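PDB 4HNZ: ATP-dependent protease subunit HslV from Trypanosoma brucei brucei, which forms the proteolytic chamber of the mitochondrial HslVU complex, cutting proteins that the ATPase HslU has unfolded, and acts in mitochondrial DNA replication by controlling levels of the helicase PIF2. Local coordinates for residues N69-R83 and C98-V112. Sequence-based numbering, arbitrary orientation.
Sequences NQLTRAAVELAKEWR and CSAEETLEIDGQGNV
Ile106 faces helix 71-83 from strand 103-107, which runs almost parallel to it (4° between directions, axes 9.1 Å apart), and packs against Ala75, Leu78, Ala79 and Trp82. Its two branches divide the work: CD1 reaches Ala75 CB at 3.7 Å and also meets Leu78 CD2, whereas CG2 touches Ala79 CB and comes to the indole edge, 3.7 Å from Trp82 CZ3. With CG anti to its backbone N (chi1 -172°), Trp82 lays its six-membered ring against the type I turn Asp107-Gly110, and Gly108 CA lies over one face in a CH-pi contact, 4.0 Å from the centroid. The chain of Arg83, bent at chi2 and chi3, folds its guanidinium against the turn; NH1 donates to Gly108 O (2.8 Å) in the carbonyl plane, and its NE pairs with Asp52 of a neighbouring subunit. Toward the helix start, Leu104 fits CD1 against Leu71 CG and CD2 against Ala75 CB. There Glu102, crossing Thr72 at about a right angle, receives the Thr72 OG1 hydroxyl on the anti side of OE2 (2.7 Å); a water also donates to this oxygen. An apolar seam closed by polar grips near both ends thus joins helix to sheet within the alpha-beta-beta-alpha sandwich of the Ntn-hydrolase (proteasome) fold.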
ATOM      1  N   ASN A  69     -34.945  25.896  22.618  1.00 66.90           N
ATOM      2  CA  ASN A  69     -35.269  24.723  23.451  1.00 68.95           C
ATOM      3  C   ASN A  69     -35.079  23.395  22.765  1.00 68.30           C
ATOM      4  O   ASN A  69     -35.160  22.339  23.399  1.00 70.01           O
ATOM      5  CB  ASN A  69     -36.691  24.818  23.987  1.00 73.34           C
ATOM      6  CG  ASN A  69     -36.732  25.384  25.380  1.00 75.78           C
ATOM      7  OD1 ASN A  69     -37.077  24.685  26.340  1.00 82.92           O
ATOM      8  ND2 ASN A  69     -36.328  26.644  25.512  1.00 70.67           N
ATOM      9  N   GLN A  70     -34.804  23.439  21.468  1.00 64.98           N
ATOM     10  CA  GLN A  70     -34.822  22.239  20.654  1.00 59.36           C
ATOM     11  C   GLN A  70     -33.385  21.748  20.559  1.00 51.99           C
ATOM     12  O   GLN A  70     -32.672  21.986  19.579  1.00 44.26           O
ATOM     13  CB  GLN A  70     -35.454  22.567  19.297  1.00 56.98           C
ATOM     14  CG  GLN A  70     -36.761  23.341  19.423  1.00 53.82           C
ATOM     15  CD  GLN A  70     -36.769  24.571  18.547  1.00 50.98           C
ATOM     16  OE1 GLN A  70     -37.036  24.470  17.359  1.00 44.14           O
ATOM     17  NE2 GLN A  70     -36.416  25.741  19.123  1.00 51.15           N
ATOM     18  N   LEU A  71     -32.985  21.007  21.580  1.00 48.84           N
ATOM     19  CA  LEU A  71     -31.641  20.483  21.619  1.00 44.65           C
ATOM     20  C   LEU A  71     -31.386  19.523  20.439  1.00 40.50           C
ATOM     21  O   LEU A  71     -30.303  19.535  19.840  1.00 38.10           O
ATOM     22  CB  LEU A  71     -31.377  19.785  22.957  1.00 45.96           C
ATOM     23  CG  LEU A  71     -29.937  19.386  23.287  1.00 46.49           C
ATOM     24  CD1 LEU A  71     -29.020  20.590  23.228  1.00 45.76           C
ATOM     25  CD2 LEU A  71     -29.889  18.740  24.667  1.00 49.82           C
ATOM     26  N   THR A  72     -32.347  18.654  20.142  1.00 38.03           N
ATOM     27  CA  THR A  72     -32.190  17.692  19.040  1.00 36.18           C
ATOM     28  C   THR A  72     -32.004  18.378  17.701  1.00 33.58           C
ATOM     29  O   THR A  72     -31.164  17.944  16.903  1.00 31.05           O
ATOM     30  CB  THR A  72     -33.399  16.763  18.960  1.00 38.97           C
ATOM     31  OG1 THR A  72     -33.497  16.068  20.207  1.00 41.34           O
ATOM     32  CG2 THR A  72     -33.243  15.744  17.850  1.00 38.87           C
ATOM     33  N   ARG A  73     -32.759  19.441  17.458  1.00 31.23           N
ATOM     34  CA  ARG A  73     -32.611  20.146  16.212  1.00 32.98           C
ATOM     35  C   ARG A  73     -31.242  20.837  16.119  1.00 29.15           C
ATOM     36  O   ARG A  73     -30.613  20.845  15.074  1.00 30.78           O
ATOM     37  CB  ARG A  73     -33.710  21.163  16.019  1.00 38.59           C
ATOM     38  CG  ARG A  73     -33.967  21.475  14.557  1.00 46.89           C
ATOM     39  CD  ARG A  73     -34.006  22.977  14.312  1.00 54.64           C
ATOM     40  NE  ARG A  73     -35.003  23.456  13.354  1.00 66.28           N
ATOM     41  CZ  ARG A  73     -36.297  23.619  13.642  1.00 73.42           C
ATOM     42  NH1 ARG A  73     -37.125  24.114  12.725  1.00 74.56           N
ATOM     43  NH2 ARG A  73     -36.776  23.241  14.827  1.00 78.20           N
ATOM     44  N   ALA A  74     -30.776  21.407  17.222  1.00 25.67           N
ATOM     45  CA  ALA A  74     -29.465  22.013  17.276  1.00 23.36           C
ATOM     46  C   ALA A  74     -28.333  20.997  16.925  1.00 20.72           C
ATOM     47  O   ALA A  74     -27.428  21.286  16.179  1.00 18.29           O
ATOM     48  CB  ALA A  74     -29.228  22.636  18.648  1.00 23.45           C
ATOM     49  N   ALA A  75     -28.421  19.827  17.518  1.00 19.97           N
ATOM     50  CA  ALA A  75     -27.489  18.779  17.261  1.00 19.63           C
ATOM     51  C   ALA A  75     -27.476  18.411  15.779  1.00 19.34           C
ATOM     52  O   ALA A  75     -26.415  18.312  15.192  1.00 19.01           O
ATOM     53  CB  ALA A  75     -27.806  17.555  18.123  1.00 19.26           C
ATOM     54  N   VAL A  76     -28.644  18.185  15.199  1.00 19.64           N
ATOM     55  CA  VAL A  76     -28.730  17.835  13.812  1.00 19.12           C
ATOM     56  C   VAL A  76     -28.186  18.955  12.944  1.00 19.12           C
ATOM     57  O   VAL A  76     -27.460  18.685  11.984  1.00 18.12           O
ATOM     58  CB  VAL A  76     -30.163  17.501  13.414  1.00 20.18           C
ATOM     59  CG1 VAL A  76     -30.279  17.347  11.909  1.00 20.09           C
ATOM     60  CG2 VAL A  76     -30.561  16.209  14.080  1.00 19.97           C
ATOM     61  N   GLU A  77     -28.478  20.200  13.277  1.00 20.00           N
ATOM     62  CA  GLU A  77     -27.936  21.319  12.468  1.00 21.26           C
ATOM     63  C   GLU A  77     -26.431  21.376  12.586  1.00 20.42           C
ATOM     64  O   GLU A  77     -25.738  21.651  11.610  1.00 19.76           O
ATOM     65  CB  GLU A  77     -28.515  22.642  12.888  1.00 23.40           C
ATOM     66  CG  GLU A  77     -29.988  22.786  12.540  1.00 25.23           C
ATOM     67  CD  GLU A  77     -30.254  22.741  11.046  1.00 27.41           C
ATOM     68  OE1 GLU A  77     -29.422  23.219  10.237  1.00 27.92           O
ATOM     69  OE2 GLU A  77     -31.303  22.177  10.682  1.00 28.96           O
ATOM     70  N   LEU A  78     -25.927  21.107  13.780  1.00 19.39           N
ATOM     71  CA  LEU A  78     -24.484  21.042  13.974  1.00 19.12           C
ATOM     72  C   LEU A  78     -23.858  19.948  13.094  1.00 18.38           C
ATOM     73  O   LEU A  78     -22.912  20.190  12.387  1.00 16.96           O
ATOM     74  CB  LEU A  78     -24.123  20.748  15.415  1.00 18.97           C
ATOM     75  CG  LEU A  78     -22.617  20.514  15.515  1.00 19.27           C
ATOM     76  CD1 LEU A  78     -21.855  21.805  15.493  1.00 20.09           C
ATOM     77  CD2 LEU A  78     -22.268  19.728  16.764  1.00 20.16           C
ATOM     78  N   ALA A  79     -24.433  18.758  13.141  1.00 18.47           N
ATOM     79  CA  ALA A  79     -23.899  17.662  12.388  1.00 18.24           C
ATOM     80  C   ALA A  79     -23.899  17.967  10.903  1.00 19.12           C
ATOM     81  O   ALA A  79     -22.919  17.669  10.223  1.00 19.88           O
ATOM     82  CB  ALA A  79     -24.664  16.389  12.685  1.00 18.47           C
ATOM     83  N   LYS A  80     -24.974  18.538  10.388  1.00 20.43           N
ATOM     84  CA  LYS A  80     -25.022  18.960   8.974  1.00 22.36           C
ATOM     85  C   LYS A  80     -23.914  19.904   8.611  1.00 24.04           C
ATOM     86  O   LYS A  80     -23.301  19.780   7.558  1.00 27.09           O
ATOM     87  CB  LYS A  80     -26.343  19.637   8.638  1.00 23.42           C
ATOM     88  CG  LYS A  80     -27.450  18.648   8.457  1.00 24.19           C
ATOM     89  CD  LYS A  80     -28.821  19.250   8.613  1.00 26.46           C
ATOM     90  CE  LYS A  80     -29.068  20.356   7.586  1.00 27.99           C
ATOM     91  NZ  LYS A  80     -30.297  21.074   8.012  1.00 29.70           N
ATOM     92  N   GLU A  81     -23.669  20.883   9.464  1.00 25.97           N
ATOM     93  CA  GLU A  81     -22.642  21.882   9.192  1.00 26.96           C
ATOM     94  C   GLU A  81     -21.250  21.243   9.248  1.00 23.83           C
ATOM     95  O   GLU A  81     -20.369  21.528   8.456  1.00 22.50           O
ATOM     96  CB  GLU A  81     -22.743  23.007  10.247  1.00 30.71           C
ATOM     97  CG  GLU A  81     -21.890  24.241   9.947  1.00 36.91           C
ATOM     98  CD  GLU A  81     -21.882  25.298  11.072  1.00 44.39           C
ATOM     99  OE1 GLU A  81     -22.496  25.104  12.158  1.00 48.73           O
ATOM    100  OE2 GLU A  81     -21.176  26.318  10.897  1.00 52.38           O
ATOM    101  N   TRP A  82     -21.064  20.421  10.252  1.00 21.33           N
ATOM    102  CA  TRP A  82     -19.842  19.712  10.448  1.00 20.71           C
ATOM    103  C   TRP A  82     -19.496  18.885   9.198  1.00 21.87           C
ATOM    104  O   TRP A  82     -18.364  18.873   8.760  1.00 24.63           O
ATOM    105  CB  TRP A  82     -20.017  18.783  11.657  1.00 19.59           C
ATOM    106  CG  TRP A  82     -18.788  18.076  12.163  1.00 18.53           C
ATOM    107  CD1 TRP A  82     -17.588  18.004  11.591  1.00 18.03           C
ATOM    108  CD2 TRP A  82     -18.732  17.255  13.335  1.00 17.83           C
ATOM    109  NE1 TRP A  82     -16.748  17.257  12.375  1.00 17.79           N
ATOM    110  CE2 TRP A  82     -17.434  16.774  13.442  1.00 17.65           C
ATOM    111  CE3 TRP A  82     -19.655  16.937  14.331  1.00 17.78           C
ATOM    112  CZ2 TRP A  82     -17.034  15.974  14.472  1.00 17.81           C
ATOM    113  CZ3 TRP A  82     -19.264  16.129  15.368  1.00 17.57           C
ATOM    114  CH2 TRP A  82     -17.967  15.659  15.437  1.00 18.14           C
ATOM    115  N   ARG A  83     -20.461  18.177   8.621  1.00 21.60           N
ATOM    116  CA  ARG A  83     -20.155  17.311   7.493  1.00 21.22           C
ATOM    117  C   ARG A  83     -19.948  18.067   6.214  1.00 22.87           C
ATOM    118  O   ARG A  83     -19.318  17.547   5.319  1.00 21.94           O
ATOM    119  CB  ARG A  83     -21.254  16.303   7.269  1.00 20.57           C
ATOM    120  CG  ARG A  83     -21.329  15.316   8.394  1.00 20.66           C
ATOM    121  CD  ARG A  83     -20.146  14.369   8.389  1.00 20.38           C
ATOM    122  NE  ARG A  83     -20.188  13.577   7.174  1.00 20.96           N
ATOM    123  CZ  ARG A  83     -19.245  12.738   6.784  1.00 21.85           C
ATOM    124  NH1 ARG A  83     -18.149  12.573   7.486  1.00 21.74           N
ATOM    125  NH2 ARG A  83     -19.422  12.051   5.674  1.00 23.41           N
ATOM    126  N   CYS A  98     -25.927  16.532  26.907  1.00 22.47           N
ATOM    127  CA  CYS A  98     -27.023  16.263  27.815  1.00 24.90           C
ATOM    128  C   CYS A  98     -27.761  17.455  28.338  1.00 24.64           C
ATOM    129  O   CYS A  98     -27.177  18.455  28.726  1.00 23.09           O
ATOM    130  CB  CYS A  98     -26.488  15.635  29.092  1.00 27.72           C
ATOM    131  SG  CYS A  98     -25.940  13.992  28.829  1.00 32.16           S
ATOM    132  N   SER A  99     -29.076  17.304  28.348  1.00 26.57           N
ATOM    133  CA  SER A  99     -29.933  18.097  29.181  1.00 27.61           C
ATOM    134  C   SER A  99     -30.658  17.114  30.085  1.00 29.82           C
ATOM    135  O   SER A  99     -30.483  15.895  29.990  1.00 26.04           O
ATOM    136  CB  SER A  99     -30.922  18.893  28.353  1.00 26.82           C
ATOM    137  OG  SER A  99     -31.825  18.023  27.734  1.00 26.47           O
ATOM    138  N   ALA A 100     -31.504  17.659  30.956  1.00 34.36           N
ATOM    139  CA  ALA A 100     -32.329  16.829  31.826  1.00 37.12           C
ATOM    140  C   ALA A 100     -33.261  15.986  30.965  1.00 37.89           C
ATOM    141  O   ALA A 100     -33.412  14.794  31.219  1.00 39.02           O
ATOM    142  CB  ALA A 100     -33.105  17.679  32.809  1.00 38.26           C
ATOM    143  N   GLU A 101     -33.794  16.578  29.902  1.00 40.88           N
ATOM    144  CA  GLU A 101     -34.718  15.874  29.006  1.00 45.20           C
ATOM    145  C   GLU A 101     -34.037  14.934  28.003  1.00 40.89           C
ATOM    146  O   GLU A 101     -34.492  13.811  27.825  1.00 42.23           O
ATOM    147  CB  GLU A 101     -35.592  16.878  28.220  1.00 50.98           C
ATOM    148  CG  GLU A 101     -36.760  17.461  29.006  1.00 58.21           C
ATOM    149  CD  GLU A 101     -36.315  18.130  30.291  1.00 63.56           C
ATOM    150  OE1 GLU A 101     -35.315  18.896  30.232  1.00 61.86           O
ATOM    151  OE2 GLU A 101     -36.926  17.841  31.364  1.00 68.57           O
ATOM    152  N   GLU A 102     -32.973  15.402  27.350  1.00 37.78           N
ATOM    153  CA  GLU A 102     -32.457  14.788  26.135  1.00 34.36           C
ATOM    154  C   GLU A 102     -30.971  14.514  26.247  1.00 29.15           C
ATOM    155  O   GLU A 102     -30.212  15.291  26.816  1.00 30.36           O
ATOM    156  CB  GLU A 102     -32.693  15.704  24.895  1.00 38.88           C
ATOM    157  CG  GLU A 102     -34.143  16.118  24.590  1.00 47.89           C
ATOM    158  CD  GLU A 102     -34.262  17.365  23.678  1.00 53.81           C
ATOM    159  OE1 GLU A 102     -34.267  18.523  24.180  1.00 60.07           O
ATOM    160  OE2 GLU A 102     -34.393  17.207  22.436  1.00 60.78           O
ATOM    161  N   THR A 103     -30.548  13.408  25.645  1.00 25.08           N
ATOM    162  CA  THR A 103     -29.152  13.130  25.394  1.00 22.94           C
ATOM    163  C   THR A 103     -28.929  12.788  23.919  1.00 21.26           C
ATOM    164  O   THR A 103     -29.606  11.919  23.357  1.00 19.65           O
ATOM    165  CB  THR A 103     -28.663  11.916  26.241  1.00 23.00           C
ATOM    166  OG1 THR A 103     -28.980  12.115  27.628  1.00 25.18           O
ATOM    167  CG2 THR A 103     -27.205  11.750  26.114  1.00 22.05           C
ATOM    168  N   LEU A 104     -27.912  13.392  23.333  1.00 20.88           N
ATOM    169  CA  LEU A 104     -27.501  13.089  21.976  1.00 20.87           C
ATOM    170  C   LEU A 104     -26.017  12.858  21.870  1.00 19.45           C
ATOM    171  O   LEU A 104     -25.213  13.570  22.435  1.00 20.93           O
ATOM    172  CB  LEU A 104     -27.808  14.249  21.023  1.00 21.97           C
ATOM    173  CG  LEU A 104     -29.279  14.482  20.967  1.00 23.44           C
ATOM    174  CD1 LEU A 104     -29.581  15.807  21.607  1.00 25.54           C
ATOM    175  CD2 LEU A 104     -29.781  14.447  19.528  1.00 24.59           C
ATOM    176  N   GLU A 105     -25.692  11.950  20.989  1.00 18.96           N
ATOM    177  CA  GLU A 105     -24.364  11.712  20.608  1.00 19.35           C
ATOM    178  C   GLU A 105     -24.215  12.152  19.140  1.00 18.19           C
ATOM    179  O   GLU A 105     -25.035  11.833  18.273  1.00 16.26           O
ATOM    180  CB  GLU A 105     -24.067  10.214  20.791  1.00 19.68           C
ATOM    181  CG  GLU A 105     -22.922   9.673  19.964  1.00 21.21           C
ATOM    182  CD  GLU A 105     -22.796   8.132  20.052  1.00 23.69           C
ATOM    183  OE1 GLU A 105     -23.523   7.506  20.890  1.00 21.43           O
ATOM    184  OE2 GLU A 105     -21.942   7.574  19.279  1.00 22.61           O
ATOM    185  N   ILE A 106     -23.129  12.870  18.884  1.00 19.00           N
ATOM    186  CA  ILE A 106     -22.796  13.337  17.554  1.00 19.35           C
ATOM    187  C   ILE A 106     -21.359  12.975  17.214  1.00 18.62           C
ATOM    188  O   ILE A 106     -20.475  13.269  17.962  1.00 17.00           O
ATOM    189  CB  ILE A 106     -22.923  14.851  17.480  1.00 19.66           C
ATOM    190  CG1 ILE A 106     -24.229  15.272  18.065  1.00 21.24           C
ATOM    191  CG2 ILE A 106     -22.832  15.287  16.035  1.00 19.99           C
ATOM    192  CD1 ILE A 106     -24.245  16.732  18.494  1.00 23.10           C
ATOM    193  N   ASP A 107     -21.137  12.358  16.051  1.00 19.48           N
ATOM    194  CA  ASP A 107     -19.765  12.047  15.586  1.00 18.54           C
ATOM    195  C   ASP A 107     -19.415  12.655  14.260  1.00 18.48           C
ATOM    196  O   ASP A 107     -20.278  13.229  13.560  1.00 19.13           O
ATOM    197  CB  ASP A 107     -19.514  10.529  15.646  1.00 18.56           C
ATOM    198  CG  ASP A 107     -20.295   9.738  14.645  1.00 19.46           C
ATOM    199  OD1 ASP A 107     -20.683  10.251  13.564  1.00 19.96           O
ATOM    200  OD2 ASP A 107     -20.585   8.587  14.997  1.00 19.97           O
ATOM    201  N   GLY A 108     -18.150  12.475  13.877  1.00 20.19           N
ATOM    202  CA  GLY A 108     -17.607  12.999  12.616  1.00 19.45           C
ATOM    203  C   GLY A 108     -18.141  12.352  11.354  1.00 20.80           C
ATOM    204  O   GLY A 108     -17.963  12.888  10.273  1.00 21.34           O
ATOM    205  N   GLN A 109     -18.776  11.193  11.465  1.00 21.98           N
ATOM    206  CA  GLN A 109     -19.407  10.544  10.319  1.00 23.39           C
ATOM    207  C   GLN A 109     -20.802  11.110  10.102  1.00 21.92           C
ATOM    208  O   GLN A 109     -21.425  10.811   9.097  1.00 22.16           O
ATOM    209  CB  GLN A 109     -19.494   9.041  10.530  1.00 24.93           C
ATOM    210  CG  GLN A 109     -18.288   8.303  10.037  1.00 28.96           C
ATOM    211  CD  GLN A 109     -17.035   8.772  10.714  1.00 33.45           C
ATOM    212  OE1 GLN A 109     -16.135   9.289  10.075  1.00 37.88           O
ATOM    213  NE2 GLN A 109     -16.984   8.627  12.053  1.00 36.57           N
ATOM    214  N   GLY A 110     -21.280  11.932  11.025  1.00 19.66           N
ATOM    215  CA  GLY A 110     -22.577  12.584  10.836  1.00 19.77           C
ATOM    216  C   GLY A 110     -23.733  11.851  11.469  1.00 19.34           C
ATOM    217  O   GLY A 110     -24.874  12.152  11.196  1.00 18.60           O
ATOM    218  N   ASN A 111     -23.432  10.856  12.308  1.00 19.78           N
ATOM    219  CA  ASN A 111     -24.486  10.199  13.082  1.00 19.37           C
ATOM    220  C   ASN A 111     -24.925  11.090  14.246  1.00 18.04           C
ATOM    221  O   ASN A 111     -24.129  11.754  14.863  1.00 16.43           O
ATOM    222  CB  ASN A 111     -24.021   8.863  13.639  1.00 20.08           C
ATOM    223  CG  ASN A 111     -23.538   7.883  12.555  1.00 20.43           C
ATOM    224  OD1 ASN A 111     -24.315   7.446  11.702  1.00 21.68           O
ATOM    225  ND2 ASN A 111     -22.270   7.498  12.625  1.00 20.53           N
ATOM    226  N   VAL A 112     -26.219  11.089  14.496  1.00 17.84           N
ATOM    227  CA  VAL A 112     -26.800  11.716  15.640  1.00 17.65           C
ATOM    228  C   VAL A 112     -27.588  10.611  16.296  1.00 17.93           C
ATOM    229  O   VAL A 112     -28.546  10.179  15.790  1.00 18.31           O
ATOM    230  CB  VAL A 112     -27.690  12.868  15.236  1.00 18.42           C
ATOM    231  CG1 VAL A 112     -28.338  13.521  16.444  1.00 19.64           C
ATOM    232  CG2 VAL A 112     -26.894  13.916  14.464  1.00 18.03           C
TER
HETATM  233  O   HOH W   1     -35.669  19.114  21.015  1.00 37.25           O